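Local coordinates for petrobactin biosynthesis protein AsbB (Bacillus anthracis, PDB 3TO3), which catalyses the ATP-dependent condensation of spermidine with citryl-spermidine intermediates in the biosynthesis of the siderophore petrobactin, at the interface of chains A and B. Coordinates in Å, arbitrary orientation; residue numbers count along the deposited sequence, not the author numbering. Chains: chain A/B, Petrobactin biosynthesis protein AsbB.

Contact 1: the interface of chains A and B. Residues chain A 123, 127; chain B 257-258.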
# COMPACT_ATOMS: atom_id res chain seq x y z
N HIS A 123 2.90 -10.58 6.47
CA HIS A 123 2.55 -10.21 5.10
C HIS A 123 3.71 -10.37 4.10
O HIS A 123 3.53 -10.85 2.99
CB HIS A 123 2.04 -8.77 5.07
CG HIS A 123 1.56 -8.34 3.71
ND1 HIS A 123 0.50 -8.94 3.06
CD2 HIS A 123 1.99 -7.36 2.88
CE1 HIS A 123 0.30 -8.35 1.90
NE2 HIS A 123 1.19 -7.38 1.77
N GLN A 127 3.94 -12.94 0.90
CA GLN A 127 4.23 -12.40 -0.43
C GLN A 127 5.47 -13.05 -1.05
O GLN A 127 5.50 -13.32 -2.26
CB GLN A 127 4.35 -10.87 -0.36
CG GLN A 127 3.00 -10.22 -0.11
CD GLN A 127 2.00 -10.66 -1.17
OE1 GLN A 127 2.23 -10.45 -2.37
NE2 GLN A 127 0.92 -11.32 -0.74
N SER B 257 -3.42 -13.03 -4.38
CA SER B 257 -2.13 -12.90 -3.72
C SER B 257 -2.20 -13.18 -2.23
O SER B 257 -1.22 -13.62 -1.65
CB SER B 257 -1.50 -11.54 -3.98
OG SER B 257 -2.36 -10.51 -3.53
N ASN B 258 -3.32 -12.86 -1.58
CA ASN B 258 -3.44 -13.12 -0.13
C ASN B 258 -4.11 -14.43 0.32
O ASN B 258 -4.18 -14.74 1.50
CB ASN B 258 -4.16 -11.95 0.54
CG ASN B 258 -3.34 -10.65 0.49
OD1 ASN B 258 -3.52 -9.83 -0.41
ND2 ASN B 258 -2.48 -10.47 1.46
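Helix 115-138 of chain A meets the C-terminal end of helix 248-258 of chain B, where A:His123 and A:Gln127, one helical turn apart, face B:Ser257 and B:Asn258, the last two residues of their helix. A hydrogen bond across the boundary runs from the side-chain amide NE2 of A:Gln127 to the backbone carbonyl O of B:Ser257, 3.3 Å away. It is long and bent, with 138° at the hydrogen. The donor stands above the carbonyl plane, well away from the lone-pair directions, and the acceptor in turn lies somewhat out of the amide plane of A:Gln127. Such a bond probably adds little strength, but it gives a polar partner to a carbonyl in the last turn of a helix. A:Gln127 reaches it with a chain bent at chi2 (-56°), which brings the amide toward chain B, and the turn about chi3 presents NE2 to the carbonyl.

Beside this bond, the imidazole of A:His123 and the amide of B:Asn258 meet edge to edge. Their planes are nearly coplanar, and ND2 of B:Asn258 lies in the ring plane, 3.5 Å from CE1 of A:His123. ND1 of A:His123 is 3.7 Å from ND2 of B:Asn258, so the pair is in polar proximity without a hydrogen bond. The ring extends toward the partner because CG is anti to the backbone N (chi1 -176°). One ring face is covered near its rim by CG of A:Gln127, so the glutamine that binds chain B also supports the histidine from within its own helix. Within chain B, OG of B:Ser257 makes a weak bond to OD1 of B:Asn258, which may help to steady the asparagine amide.

The patch hides 89 Å² in all, a small polar part of the two-fold interface of the homodimer, formed by the flank of a long helix against the end of a shorter one.

Contact 2: the interface of chains A and B. Residues chain A 252, 256-257, 263; chain B 11-12, 130, 174.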
# COMPACT_ATOMS: atom_id res chain seq x y z
N GLU A 252 4.73 5.41 -13.87
CA GLU A 252 3.28 5.22 -13.91
C GLU A 252 2.62 5.08 -12.54
O GLU A 252 1.47 5.47 -12.40
CB GLU A 252 2.93 4.01 -14.76
CG GLU A 252 3.08 4.28 -16.24
CD GLU A 252 2.70 3.09 -17.08
OE1 GLU A 252 3.54 2.18 -17.24
OE2 GLU A 252 1.58 3.06 -17.60
N ILE A 256 3.79 10.10 -11.28
CA ILE A 256 2.60 10.77 -11.81
C ILE A 256 1.59 11.17 -10.74
O ILE A 256 1.12 12.30 -10.74
CB ILE A 256 1.90 9.95 -12.89
CG1 ILE A 256 2.77 9.86 -14.13
CG2 ILE A 256 0.62 10.60 -13.29
CD1 ILE A 256 1.96 9.57 -15.37
N SER A 257 1.28 10.26 -9.80
CA SER A 257 0.33 10.57 -8.71
C SER A 257 0.93 11.41 -7.59
O SER A 257 0.26 12.29 -7.06
CB SER A 257 -0.32 9.32 -8.10
OG SER A 257 0.46 8.13 -8.23
N ILE A 263 4.31 18.37 -11.95
CA ILE A 263 4.01 18.22 -13.35
C ILE A 263 3.22 19.43 -13.78
O ILE A 263 3.44 19.95 -14.88
CB ILE A 263 3.23 16.92 -13.67
CG1 ILE A 263 4.14 15.69 -13.52
CG2 ILE A 263 2.65 16.97 -15.08
CD1 ILE A 263 3.34 14.40 -13.47
N ILE B 11 -3.80 11.21 -18.85
CA ILE B 11 -3.45 11.54 -17.48
C ILE B 11 -2.57 12.77 -17.45
O ILE B 11 -2.79 13.69 -16.64
CB ILE B 11 -2.65 10.40 -16.81
CG1 ILE B 11 -3.55 9.21 -16.63
CG2 ILE B 11 -2.28 10.81 -15.41
CD1 ILE B 11 -4.54 9.49 -15.56
N LEU B 12 -1.55 12.78 -18.32
CA LEU B 12 -0.65 13.92 -18.34
C LEU B 12 -1.36 15.21 -18.73
O LEU B 12 -1.19 16.23 -18.07
CB LEU B 12 0.53 13.67 -19.27
CG LEU B 12 1.59 12.80 -18.64
CD1 LEU B 12 2.78 12.68 -19.60
CD2 LEU B 12 2.02 13.43 -17.34
N PHE B 130 -5.61 14.11 -7.37
CA PHE B 130 -5.17 13.40 -8.56
C PHE B 130 -6.31 12.67 -9.28
O PHE B 130 -6.49 12.85 -10.48
CB PHE B 130 -4.06 12.42 -8.19
CG PHE B 130 -3.62 11.52 -9.32
CD1 PHE B 130 -2.86 12.01 -10.38
CD2 PHE B 130 -3.91 10.18 -9.28
CE1 PHE B 130 -2.42 11.17 -11.41
CE2 PHE B 130 -3.47 9.31 -10.31
CZ PHE B 130 -2.73 9.82 -11.38
N GLN B 174 -3.84 2.94 -8.97
CA GLN B 174 -3.03 3.90 -9.73
C GLN B 174 -3.86 4.33 -10.96
O GLN B 174 -5.02 3.92 -11.09
CB GLN B 174 -1.66 3.33 -10.08
CG GLN B 174 -0.76 3.21 -8.84
CD GLN B 174 -0.66 4.53 -8.05
OE1 GLN B 174 -0.87 4.55 -6.83
NE2 GLN B 174 -0.34 5.64 -8.75
O HOH W 1 -0.89 6.47 -11.38
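Apolar packing joins A:Ile256, on helix 248-258 of this IucA/IucC-family synthetase, to B:Ile11 of helix 6-15 and B:Phe130 of helix 115-138. The CG2 methyl of A:Ile256 does the touching: it lies 3.6 Å from CG2 of B:Ile11 and reaches CE1 of the B:Phe130 ring at the same distance. In both isoleucines CG2 is anti to the backbone N (chi1 -68° in A:Ile256), which turns this methyl, rather than the longer CG1 branch, into the contact. Farther along, A:Ile263 of helix 260-264 points CD1 toward CD2 of B:Leu12, a looser approach of 4.2 Å.

A CH-pi contact covers one face of B:Phe130. CA of A:Ser257 sits over the middle of the ring, 3.9 Å from the ring centroid, while CB of the serine passes above the CD2-CE2 side. The phenyl group thus lies flat beneath the backbone of the last helical turn.

Polar contacts flank this apolar patch. NE2 of B:Gln174, from a loop, donates to the hydroxyl OG of A:Ser257 at 2.7 Å, with 148° at the hydrogen. The oxygen lies close to the plane of the glutamine amide. NE2 of B:Gln174 is also 2.8 Å from water 1, which pairs with the backbone O of A:Glu252 at 2.8 Å. One amide nitrogen is therefore linked both to a serine hydroxyl and, through the water, to a carbonyl about one turn earlier in the helix, which would probably restrict its rotation. The bend of B:Gln174 at chi2 (-52°) brings the amide back toward the helix.

Contact 1 and contact 2, whose C-alpha centres lie about 26 Å apart, share one pair of helices with the chains exchanged, to which contact 2 adds helix 6-15, helix 260-264 and a loop. Helix 115-138 comes from chain A in contact 1 and from chain B in contact 2, while helix 248-258 does the reverse. Residue 257 takes part in both, through its backbone carbonyl in contact 1 and through its hydroxyl and main-chain face in contact 2. By the two-fold symmetry each patch recurs on the other side, so contact 1 and the twin of contact 2 are parts of one helix-helix junction that occurs twice in the homodimer.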